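Local coordinates for hypothetical protein (Corynebacterium diphtheriae, PDB 2P4G) that probably acts as an NADP-dependent pyrimidine reductase of the riboflavin biosynthesis pathway, at residues 20-25 with 67-72; 33-38 with 208-213; 241-246 with 256-261. One frame throughout, in Å; residues are numbered along the deposited sequence.

Contact 1 of 3, residues 20-25 with 67-72. With EDO (1,2-ethanediol), chain G.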
loop_
_atom_site.group_PDB
_atom_site.type_symbol
_atom_site.label_atom_id
_atom_site.label_comp_id
_atom_site.label_asym_id
_atom_site.label_seq_id
_atom_site.Cartn_x
_atom_site.Cartn_y
_atom_site.Cartn_z
ATOM N N GLN A 20 -3.382 -20.762 10.617
ATOM C CA GLN A 20 -2.973 -19.870 11.689
ATOM C C GLN A 20 -3.463 -18.466 11.423
ATOM O O GLN A 20 -4.097 -17.853 12.266
ATOM C CB GLN A 20 -1.457 -19.889 11.858
ATOM C CG GLN A 20 -0.936 -21.237 12.367
ATOM C CD GLN A 20 0.573 -21.273 12.446
ATOM O OE1 GLN A 20 1.228 -20.221 12.526
ATOM N NE2 GLN A 20 1.142 -22.478 12.433
ATOM N N ILE A 21 -3.178 -17.976 10.229
ATOM C CA ILE A 21 -3.538 -16.630 9.836
ATOM C C ILE A 21 -5.005 -16.371 10.090
ATOM O O ILE A 21 -5.354 -15.327 10.610
ATOM C CB ILE A 21 -3.230 -16.401 8.349
ATOM C CG1 ILE A 21 -1.721 -16.470 8.118
ATOM C CG2 ILE A 21 -3.742 -15.058 7.902
ATOM C CD1 ILE A 21 -1.303 -16.631 6.676
ATOM N N VAL A 22 -5.856 -17.331 9.720
ATOM C CA VAL A 22 -7.301 -17.194 9.846
ATOM C C VAL A 22 -7.806 -17.453 11.272
ATOM O O VAL A 22 -8.686 -16.748 11.751
ATOM C CB VAL A 22 -8.064 -18.112 8.841
ATOM C CG1 VAL A 22 -9.560 -18.103 9.123
ATOM C CG2 VAL A 22 -7.808 -17.682 7.398
ATOM N N TYR A 23 -7.251 -18.446 11.960
ATOM C CA TYR A 23 -7.854 -18.909 13.195
ATOM C C TYR A 23 -7.058 -18.616 14.470
ATOM O O TYR A 23 -7.620 -18.672 15.579
ATOM C CB TYR A 23 -8.107 -20.424 13.100
ATOM C CG TYR A 23 -9.149 -20.799 12.078
ATOM C CD1 TYR A 23 -10.502 -20.675 12.366
ATOM C CD2 TYR A 23 -8.783 -21.295 10.819
ATOM C CE1 TYR A 23 -11.470 -21.032 11.429
ATOM C CE2 TYR A 23 -9.741 -21.652 9.882
ATOM C CZ TYR A 23 -11.085 -21.518 10.190
ATOM O OH TYR A 23 -12.051 -21.872 9.270
ATOM N N GLY A 24 -5.768 -18.320 14.330
ATOM C CA GLY A 24 -4.865 -18.321 15.477
ATOM C C GLY A 24 -4.653 -16.962 16.123
ATOM O O GLY A 24 -4.905 -15.939 15.496
ATOM N N ALA A 25 -4.162 -16.985 17.363
ATOM C CA ALA A 25 -3.980 -15.792 18.206
ATOM C C ALA A 25 -5.245 -14.943 18.302
ATOM O O ALA A 25 -5.194 -13.712 18.161
ATOM C CB ALA A 25 -2.779 -14.942 17.722
ATOM N N ILE A 67 -9.356 -19.402 0.344
ATOM C CA ILE A 67 -10.150 -20.610 0.587
ATOM C C ILE A 67 -10.282 -20.880 2.084
ATOM O O ILE A 67 -11.360 -21.235 2.561
ATOM C CB ILE A 67 -9.556 -21.843 -0.123
ATOM C CG1 ILE A 67 -9.659 -21.683 -1.641
ATOM C CG2 ILE A 67 -10.279 -23.122 0.286
ATOM C CD1 ILE A 67 -10.979 -21.289 -2.091
ATOM N N GLN A 68 -9.189 -20.702 2.812
ATOM C CA GLN A 68 -9.186 -20.888 4.279
ATOM C C GLN A 68 -10.216 -19.956 4.928
ATOM O O GLN A 68 -10.985 -20.377 5.785
ATOM C CB GLN A 68 -7.783 -20.632 4.860
ATOM C CG GLN A 68 -7.591 -21.112 6.266
ATOM C CD GLN A 68 -7.368 -22.608 6.330
ATOM O OE1 GLN A 68 -8.297 -23.381 6.566
ATOM N NE2 GLN A 68 -6.138 -23.024 6.088
ATOM N N LEU A 69 -10.243 -18.702 4.488
ATOM C CA LEU A 69 -11.164 -17.696 5.052
ATOM C C LEU A 69 -12.605 -17.986 4.659
ATOM O O LEU A 69 -13.522 -17.834 5.462
ATOM C CB LEU A 69 -10.758 -16.264 4.650
ATOM C CG LEU A 69 -11.511 -15.128 5.385
ATOM C CD1 LEU A 69 -11.338 -15.153 6.911
ATOM C CD2 LEU A 69 -11.139 -13.765 4.841
ATOM N N ARG A 70 -12.786 -18.471 3.443
ATOM C CA ARG A 70 -14.072 -19.016 3.025
ATOM C C ARG A 70 -14.549 -20.181 3.883
ATOM O O ARG A 70 -15.745 -20.309 4.127
ATOM C CB ARG A 70 -14.038 -19.433 1.546
ATOM C CG ARG A 70 -14.106 -18.241 0.604
ATOM C CD ARG A 70 -14.172 -18.663 -0.859
ATOM N NE ARG A 70 -14.578 -17.516 -1.666
ATOM C CZ ARG A 70 -15.186 -17.594 -2.845
ATOM N NH1 ARG A 70 -15.445 -18.766 -3.404
ATOM N NH2 ARG A 70 -15.543 -16.481 -3.463
ATOM N N GLY A 71 -13.621 -21.015 4.342
ATOM C CA GLY A 71 -13.940 -22.096 5.246
ATOM C C GLY A 71 -14.355 -21.626 6.622
ATOM O O GLY A 71 -15.045 -22.346 7.338
ATOM N N TRP A 72 -13.889 -20.440 6.990
ATOM C CA TRP A 72 -14.242 -19.757 8.244
ATOM C C TRP A 72 -15.610 -19.089 8.151
ATOM O O TRP A 72 -16.308 -18.995 9.147
ATOM C CB TRP A 72 -13.158 -18.697 8.551
ATOM C CG TRP A 72 -13.526 -17.623 9.520
ATOM C CD1 TRP A 72 -13.272 -17.615 10.862
ATOM C CD2 TRP A 72 -14.168 -16.373 9.224
ATOM N NE1 TRP A 72 -13.731 -16.444 11.425
ATOM C CE2 TRP A 72 -14.284 -15.665 10.439
ATOM C CE3 TRP A 72 -14.654 -15.778 8.044
ATOM C CZ2 TRP A 72 -14.875 -14.399 10.513
ATOM C CZ3 TRP A 72 -15.250 -14.538 8.118
ATOM C CH2 TRP A 72 -15.358 -13.859 9.345
HETATM C C1 EDO G . -15.759 -20.182 -7.018
HETATM O O1 EDO G . -14.713 -20.851 -7.729
HETATM C C2 EDO G . -15.578 -18.659 -6.762
HETATM O O2 EDO G . -16.677 -18.051 -5.964
HETATM O O HOH W 1 -11.051 -22.491 7.034
#

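Contact 2 of 3, residues 33-38 with 208-213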
loop_
_atom_site.group_PDB
_atom_site.type_symbol
_atom_site.label_atom_id
_atom_site.label_comp_id
_atom_site.label_asym_id
_atom_site.label_seq_id
_atom_site.Cartn_x
_atom_site.Cartn_y
_atom_site.Cartn_z
ATOM N N GLU A 33 -19.174 -15.811 18.194
ATOM C CA GLU A 33 -19.459 -14.386 18.084
ATOM C C GLU A 33 -19.541 -13.981 16.617
ATOM O O GLU A 33 -18.701 -14.374 15.812
ATOM C CB GLU A 33 -18.400 -13.548 18.809
ATOM N N PRO A 34 -20.562 -13.185 16.263
ATOM C CA PRO A 34 -20.544 -12.636 14.917
ATOM C C PRO A 34 -19.242 -11.856 14.648
ATOM O O PRO A 34 -18.710 -11.182 15.522
ATOM C CB PRO A 34 -21.767 -11.708 14.882
ATOM C CG PRO A 34 -22.199 -11.532 16.311
ATOM C CD PRO A 34 -21.723 -12.728 17.052
ATOM N N GLU A 35 -18.721 -11.998 13.446
ATOM C CA GLU A 35 -17.518 -11.306 13.056
ATOM C C GLU A 35 -17.566 -11.017 11.554
ATOM O O GLU A 35 -18.047 -11.826 10.786
ATOM C CB GLU A 35 -16.280 -12.130 13.400
ATOM C CG GLU A 35 -15.013 -11.275 13.376
ATOM C CD GLU A 35 -13.730 -12.054 13.507
ATOM O OE1 GLU A 35 -13.740 -13.213 13.974
ATOM O OE2 GLU A 35 -12.699 -11.488 13.126
ATOM N N CYS A 36 -17.099 -9.836 11.166
ATOM C CA CYS A 36 -16.920 -9.503 9.758
ATOM C C CYS A 36 -15.458 -9.185 9.457
ATOM O O CYS A 36 -14.825 -8.399 10.162
ATOM C CB CYS A 36 -17.777 -8.297 9.390
ATOM S SG CYS A 36 -17.591 -7.744 7.693
ATOM N N ARG A 37 -14.948 -9.807 8.403
ATOM C CA ARG A 37 -13.586 -9.621 7.953
ATOM C C ARG A 37 -13.570 -9.261 6.487
ATOM O O ARG A 37 -14.343 -9.796 5.699
ATOM C CB ARG A 37 -12.769 -10.891 8.133
ATOM C CG ARG A 37 -12.790 -11.386 9.536
ATOM C CD ARG A 37 -11.603 -12.269 9.787
ATOM N NE ARG A 37 -11.664 -12.951 11.074
ATOM C CZ ARG A 37 -10.810 -13.897 11.429
ATOM N NH1 ARG A 37 -9.845 -14.276 10.596
ATOM N NH2 ARG A 37 -10.932 -14.475 12.607
ATOM N N ALA A 38 -12.676 -8.349 6.140
ATOM C CA ALA A 38 -12.433 -8.004 4.755
ATOM C C ALA A 38 -11.134 -8.700 4.349
ATOM O O ALA A 38 -10.202 -8.752 5.137
ATOM C CB ALA A 38 -12.332 -6.502 4.606
ATOM N N ILE A 208 -18.214 -1.779 10.011
ATOM C CA ILE A 208 -18.664 -3.139 10.249
ATOM C C ILE A 208 -17.527 -4.146 10.114
ATOM O O ILE A 208 -17.708 -5.314 10.413
ATOM C CB ILE A 208 -19.878 -3.524 9.337
ATOM C CG1 ILE A 208 -19.483 -3.593 7.862
ATOM C CG2 ILE A 208 -21.039 -2.528 9.533
ATOM C CD1 ILE A 208 -20.633 -3.895 6.965
ATOM N N VAL A 209 -16.358 -3.682 9.678
ATOM C CA VAL A 209 -15.197 -4.544 9.486
ATOM C C VAL A 209 -14.457 -4.653 10.808
ATOM O O VAL A 209 -14.050 -3.635 11.381
ATOM C CB VAL A 209 -14.285 -3.988 8.369
ATOM C CG1 VAL A 209 -13.039 -4.876 8.174
ATOM C CG2 VAL A 209 -15.085 -3.867 7.049
ATOM N N ASP A 210 -14.336 -5.875 11.317
ATOM C CA ASP A 210 -13.640 -6.142 12.589
ATOM C C ASP A 210 -12.163 -6.413 12.383
ATOM O O ASP A 210 -11.349 -6.067 13.215
ATOM C CB ASP A 210 -14.222 -7.376 13.264
ATOM C CG ASP A 210 -15.675 -7.233 13.539
ATOM O OD1 ASP A 210 -15.996 -6.304 14.292
ATOM O OD2 ASP A 210 -16.490 -8.021 13.002
ATOM N N ARG A 211 -11.852 -7.107 11.291
ATOM C CA ARG A 211 -10.481 -7.498 10.941
ATOM C C ARG A 211 -10.311 -7.433 9.449
ATOM O O ARG A 211 -11.276 -7.598 8.711
ATOM C CB ARG A 211 -10.162 -8.936 11.336
ATOM C CG ARG A 211 -9.703 -9.040 12.701
ATOM C CD ARG A 211 -9.266 -10.425 13.097
ATOM N NE ARG A 211 -8.932 -10.307 14.507
ATOM C CZ ARG A 211 -9.832 -10.238 15.483
ATOM N NH1 ARG A 211 -11.133 -10.382 15.238
ATOM N NH2 ARG A 211 -9.420 -10.085 16.728
ATOM N N LEU A 212 -9.056 -7.261 9.050
ATOM C CA LEU A 212 -8.647 -7.193 7.666
ATOM C C LEU A 212 -7.528 -8.194 7.437
ATOM O O LEU A 212 -6.560 -8.206 8.184
ATOM C CB LEU A 212 -8.151 -5.774 7.371
ATOM C CG LEU A 212 -7.553 -5.444 6.012
ATOM C CD1 LEU A 212 -8.536 -5.726 4.892
ATOM C CD2 LEU A 212 -7.125 -3.995 6.053
ATOM N N HIS A 213 -7.699 -9.043 6.424
ATOM C CA HIS A 213 -6.622 -9.812 5.861
ATOM C C HIS A 213 -6.136 -9.084 4.620
ATOM O O HIS A 213 -6.880 -8.944 3.667
ATOM C CB HIS A 213 -7.107 -11.192 5.478
ATOM C CG HIS A 213 -7.456 -12.025 6.650
ATOM N ND1 HIS A 213 -6.561 -12.887 7.243
ATOM C CD2 HIS A 213 -8.594 -12.097 7.377
ATOM C CE1 HIS A 213 -7.138 -13.461 8.283
ATOM N NE2 HIS A 213 -8.376 -13.006 8.376
#

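Contact 3 of 3, residues 241-246 with 256-261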
loop_
_atom_site.group_PDB
_atom_site.type_symbol
_atom_site.label_atom_id
_atom_site.label_comp_id
_atom_site.label_asym_id
_atom_site.label_seq_id
_atom_site.Cartn_x
_atom_site.Cartn_y
_atom_site.Cartn_z
ATOM N N LEU A 241 -5.016 0.592 12.788
ATOM C CA LEU A 241 -5.076 -0.849 12.770
ATOM C C LEU A 241 -4.134 -1.352 13.827
ATOM O O LEU A 241 -3.210 -0.630 14.220
ATOM C CB LEU A 241 -4.637 -1.349 11.404
ATOM C CG LEU A 241 -5.455 -0.883 10.195
ATOM C CD1 LEU A 241 -4.838 -1.378 8.860
ATOM C CD2 LEU A 241 -6.902 -1.368 10.334
ATOM N N VAL A 242 -4.415 -2.552 14.336
ATOM C CA VAL A 242 -3.486 -3.303 15.190
ATOM C C VAL A 242 -3.071 -4.516 14.379
ATOM O O VAL A 242 -3.915 -5.331 13.999
ATOM C CB VAL A 242 -4.132 -3.729 16.532
ATOM C CG1 VAL A 242 -3.235 -4.722 17.321
ATOM C CG2 VAL A 242 -4.428 -2.502 17.372
ATOM N N LEU A 243 -1.782 -4.596 14.067
ATOM C CA LEU A 243 -1.220 -5.751 13.386
ATOM C C LEU A 243 -1.268 -6.937 14.349
ATOM O O LEU A 243 -0.783 -6.852 15.467
ATOM C CB LEU A 243 0.223 -5.475 12.938
ATOM C CG LEU A 243 0.904 -6.593 12.134
ATOM C CD1 LEU A 243 0.184 -6.823 10.809
ATOM C CD2 LEU A 243 2.419 -6.309 11.933
ATOM N N GLU A 244 -1.882 -8.024 13.906
ATOM C CA GLU A 244 -2.009 -9.228 14.714
ATOM C C GLU A 244 -1.137 -10.385 14.228
ATOM O O GLU A 244 -0.654 -11.181 15.034
ATOM C CB GLU A 244 -3.452 -9.679 14.711
ATOM C CG GLU A 244 -4.408 -8.810 15.483
ATOM C CD GLU A 244 -5.832 -9.341 15.413
ATOM O OE1 GLU A 244 -6.127 -10.171 14.530
ATOM O OE2 GLU A 244 -6.656 -8.926 16.237
HETATM N N MSE A 245 -0.965 -10.479 12.917
HETATM C CA MSE A 245 -0.298 -11.602 12.271
HETATM C C MSE A 245 0.473 -11.047 11.108
HETATM O O MSE A 245 -0.057 -10.255 10.367
HETATM C CB MSE A 245 -1.305 -12.574 11.664
HETATM C CG MSE A 245 -2.184 -13.323 12.618
HETATM SE SE MSE A 245 -1.225 -14.782 13.487
HETATM C CE MSE A 245 -0.886 -15.839 11.908
ATOM N N LEU A 246 1.700 -11.499 10.928
ATOM C CA LEU A 246 2.497 -11.128 9.779
ATOM C C LEU A 246 3.266 -12.334 9.262
ATOM O O LEU A 246 3.915 -13.032 10.027
ATOM C CB LEU A 246 3.490 -10.046 10.158
ATOM C CG LEU A 246 4.422 -9.553 9.058
ATOM C CD1 LEU A 246 3.596 -8.907 7.951
ATOM C CD2 LEU A 246 5.437 -8.591 9.674
ATOM N N SER A 256 -0.851 -10.184 6.060
ATOM C CA SER A 256 -1.009 -9.418 7.284
ATOM C C SER A 256 -2.458 -9.540 7.739
ATOM O O SER A 256 -3.361 -9.532 6.926
ATOM C CB SER A 256 -0.663 -7.946 7.042
ATOM O OG SER A 256 -1.605 -7.352 6.169
ATOM N N ARG A 257 -2.655 -9.693 9.041
ATOM C CA ARG A 257 -3.952 -9.645 9.637
ATOM C C ARG A 257 -3.935 -8.501 10.628
ATOM O O ARG A 257 -3.069 -8.467 11.540
ATOM C CB ARG A 257 -4.251 -10.933 10.384
ATOM C CG ARG A 257 -5.713 -11.033 10.789
ATOM C CD ARG A 257 -6.004 -12.311 11.525
ATOM N NE ARG A 257 -5.473 -12.258 12.865
ATOM C CZ ARG A 257 -5.430 -13.296 13.692
ATOM N NH1 ARG A 257 -5.877 -14.477 13.316
ATOM N NH2 ARG A 257 -4.937 -13.129 14.909
ATOM N N TYR A 258 -4.892 -7.586 10.454
ATOM C CA TYR A 258 -5.095 -6.444 11.349
ATOM C C TYR A 258 -6.463 -6.461 11.995
ATOM O O TYR A 258 -7.449 -6.871 11.381
ATOM C CB TYR A 258 -5.055 -5.147 10.567
ATOM C CG TYR A 258 -3.754 -4.817 9.886
ATOM C CD1 TYR A 258 -2.749 -4.099 10.560
ATOM C CD2 TYR A 258 -3.540 -5.163 8.546
ATOM C CE1 TYR A 258 -1.552 -3.745 9.921
ATOM C CE2 TYR A 258 -2.337 -4.825 7.895
ATOM C CZ TYR A 258 -1.362 -4.106 8.586
ATOM O OH TYR A 258 -0.200 -3.779 7.948
ATOM N N LYS A 259 -6.521 -5.926 13.206
ATOM C CA LYS A 259 -7.775 -5.652 13.883
ATOM C C LYS A 259 -8.151 -4.211 13.591
ATOM O O LYS A 259 -7.341 -3.308 13.785
ATOM C CB LYS A 259 -7.611 -5.878 15.388
ATOM C CG LYS A 259 -8.711 -5.300 16.293
ATOM C CD LYS A 259 -10.077 -5.939 16.062
ATOM C CE LYS A 259 -10.945 -5.872 17.304
ATOM N NZ LYS A 259 -10.314 -6.537 18.492
ATOM N N VAL A 260 -9.384 -3.992 13.146
ATOM C CA VAL A 260 -9.868 -2.643 12.841
ATOM C C VAL A 260 -10.368 -1.927 14.089
ATOM O O VAL A 260 -11.216 -2.431 14.788
ATOM C CB VAL A 260 -10.985 -2.674 11.792
ATOM C CG1 VAL A 260 -11.566 -1.292 11.592
ATOM C CG2 VAL A 260 -10.455 -3.235 10.499
ATOM N N ILE A 261 -9.844 -0.741 14.356
ATOM C CA ILE A 261 -10.159 -0.042 15.613
ATOM C C ILE A 261 -11.274 1.008 15.446
ATOM O O ILE A 261 -11.138 1.983 14.699
ATOM C CB ILE A 261 -8.905 0.590 16.204
ATOM C CG1 ILE A 261 -7.853 -0.499 16.456
ATOM C CG2 ILE A 261 -9.242 1.345 17.491
ATOM C CD1 ILE A 261 -6.414 0.025 16.456
#

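Contact 1 of 3, residues 20-25 with 67-72
Val22 and Tyr23 of helix 18-23 rest on the C-terminal part of helix 60-72. Val22 points toward that helix, and its two methyls meet different residues. CG2 lies 3.6 Å from Gln68 CG. CG1, anti to the backbone N (chi1 172°), lies 3.7 Å from Trp72 CB and also reaches Leu69 CD1. Tyr23 does not point directly at helix 60-72, but its ring extends over to it. The indole of Trp72 turns its edge toward the face of the Tyr23 ring in an offset edge-to-face pair. The planes meet at 62°, and the centroids of the Tyr23 ring and the Trp72 five-membered ring are 5.8 Å apart. Tyr23 OH sits 3.2 Å from Trp72 CA. No direct hydrogen bond joins the two segments. Water 1 takes that role: it accepts from Tyr23 OH and donates to Gln68 O and, at 2.9 Å, to Gln68 OE1. It lies at the edge of the tyrosine ring, in its plane.

This is the meeting of a short N-terminal helix with the helix that follows the first strand, 35-43, of the RibD C-terminal fold. The second shell fixes both partners. Leu69 CD1 packs on one face of the Trp72 indole, offset toward its rim. Arg37 makes a cation-pi contact with the same indole and hydrogen-bonds Val22 O. Gln68 NE2 is held by Thr18 OG1, which ties the bent glutamine back to helix 18-23. Arg70 points away from helix 18-23. Its NE forms a salt bridge with Glu194, while NH1 and NH2 donate to O2 of a 1,2-ethanediol, NH1 at 2.9 Å. That oxygen lies at the edge of the guanidinium, in its plane; the diol probably comes from the crystallisation liquor.

Contact 2 of 3, residues 33-38 with 208-213
Arg37 pairs with Arg211 and Ala38 with Leu212 in a parallel ladder, the segment axes at 34°. Ala38 N donates to Arg211 O at 3.0 Å, and His213 N donates to Ala38 O. Ahead of the ladder, Cys36 O accepts from Asp210 N and, weakly, from Arg211 N. Asp210 also uses its side chain: OD2 takes the N-H of Cys36 at 2.7 Å in an almost straight bond (179°). Its other oxygen, OD1, pairs with Arg262.

Glu35, Arg37 and Arg211 form a salt-bridge network. Glu35 OE2 is gripped by two donors, Arg37 NE at 2.7 Å and Arg211 NH1 at 2.9 Å. They come from opposite faces of the carboxylate plane. The two arginine chains run side by side, and Arg211 CD lies over one face of the Arg37 guanidinium. The nearby carboxylates probably ease the repulsion between these like charges; Arg211 NE has Glu244 as a further partner. Arg37 NH1 donates to His213 NE2 at 2.9 Å, in the plane of the imidazole. Ala38 lies on the other face of the sheet. Its CB touches Leu212 CD1 and Val209 CG1, with Tyr200 of helix 197-206 beyond. The arrangement is that of two adjacent parallel strands, 35-43 and 211-217, within the mixed sheet of a DHFR-like reductase fold.

Contact 3 of 3, residues 241-246 with 256-261
Leu241 and Leu243 sandwich the ring of Tyr258, and this is the close-packed part of the contact. Leu241 CD1 lies over one face and Leu243 CD1 over the other, each 3.9 Å from the ring centroid in a CH-pi contact. Leu243 CG is anti to the backbone N (chi1 -177°), and from there CD1 also reaches Tyr258 CE1. The second subunit packs on this same face of the sheet: its Ile44 meets Leu241, its Gly252 meets Leu243 and its Ile254 meets Tyr258.

The two strands form an antiparallel hairpin at the edge of the sheet within this chain; backbone bonds from Leu241 lead on to the second subunit. A classic beta bulge interrupts the hairpin. Glu244 and Met245 both face Arg257, whose carbonyl O accepts from Glu244 N at 2.7 Å and from Met245 N at 3.2 Å. The extra residue shifts the register by one.

On the opposite face Met245, a selenomethionine, sets CG over the centre of one face of the Arg257 guanidinium, 3.4 Å from CZ. Glu244 OE1 meets Arg257 NE at 2.7 Å in a salt bridge, but the hydrogen bond is weak (N-H...O angle 123°). Arg257 NH1 continues to the carbonyls of Ile21 and Gly24.

Toward Val242 this face becomes more exposed to solvent. Val242 and Lys259 share reciprocal backbone bonds, yet their side chains meet loosely, 4.2 Å from CB to CB. Lys259 bends away at its end; its CB lies 3.3 Å from Glu244 OE2. The side chains of Ile261 and Val242 cross at about a right angle, and Ile261 CD1 presses to 3.3 Å from Val242 CG2, tight even on this exposed side.

The three contacts lie close together, with centres 11 to 14 Å apart. Contacts 2 and 3 belong to one sheet, where strands 35-43, 211-217, 254-260 and 237-248 follow in that order. Contact 1 packs two helices against this sheet, reaching strands 190-195, 35-43 and 211-217. Along the chain contacts 1 and 2 cross, because their segments alternate; contact 3 comes after both. Arginines make several of the joints. Arg37 of contact 2 and Arg257 of contact 3 both bind carbonyls in 20-25, and Arg211 joins contact 2 to Glu244 of contact 3. The N-terminal segment is thus tied to strands from both ends of the chain, and contact 3 borders the second subunit.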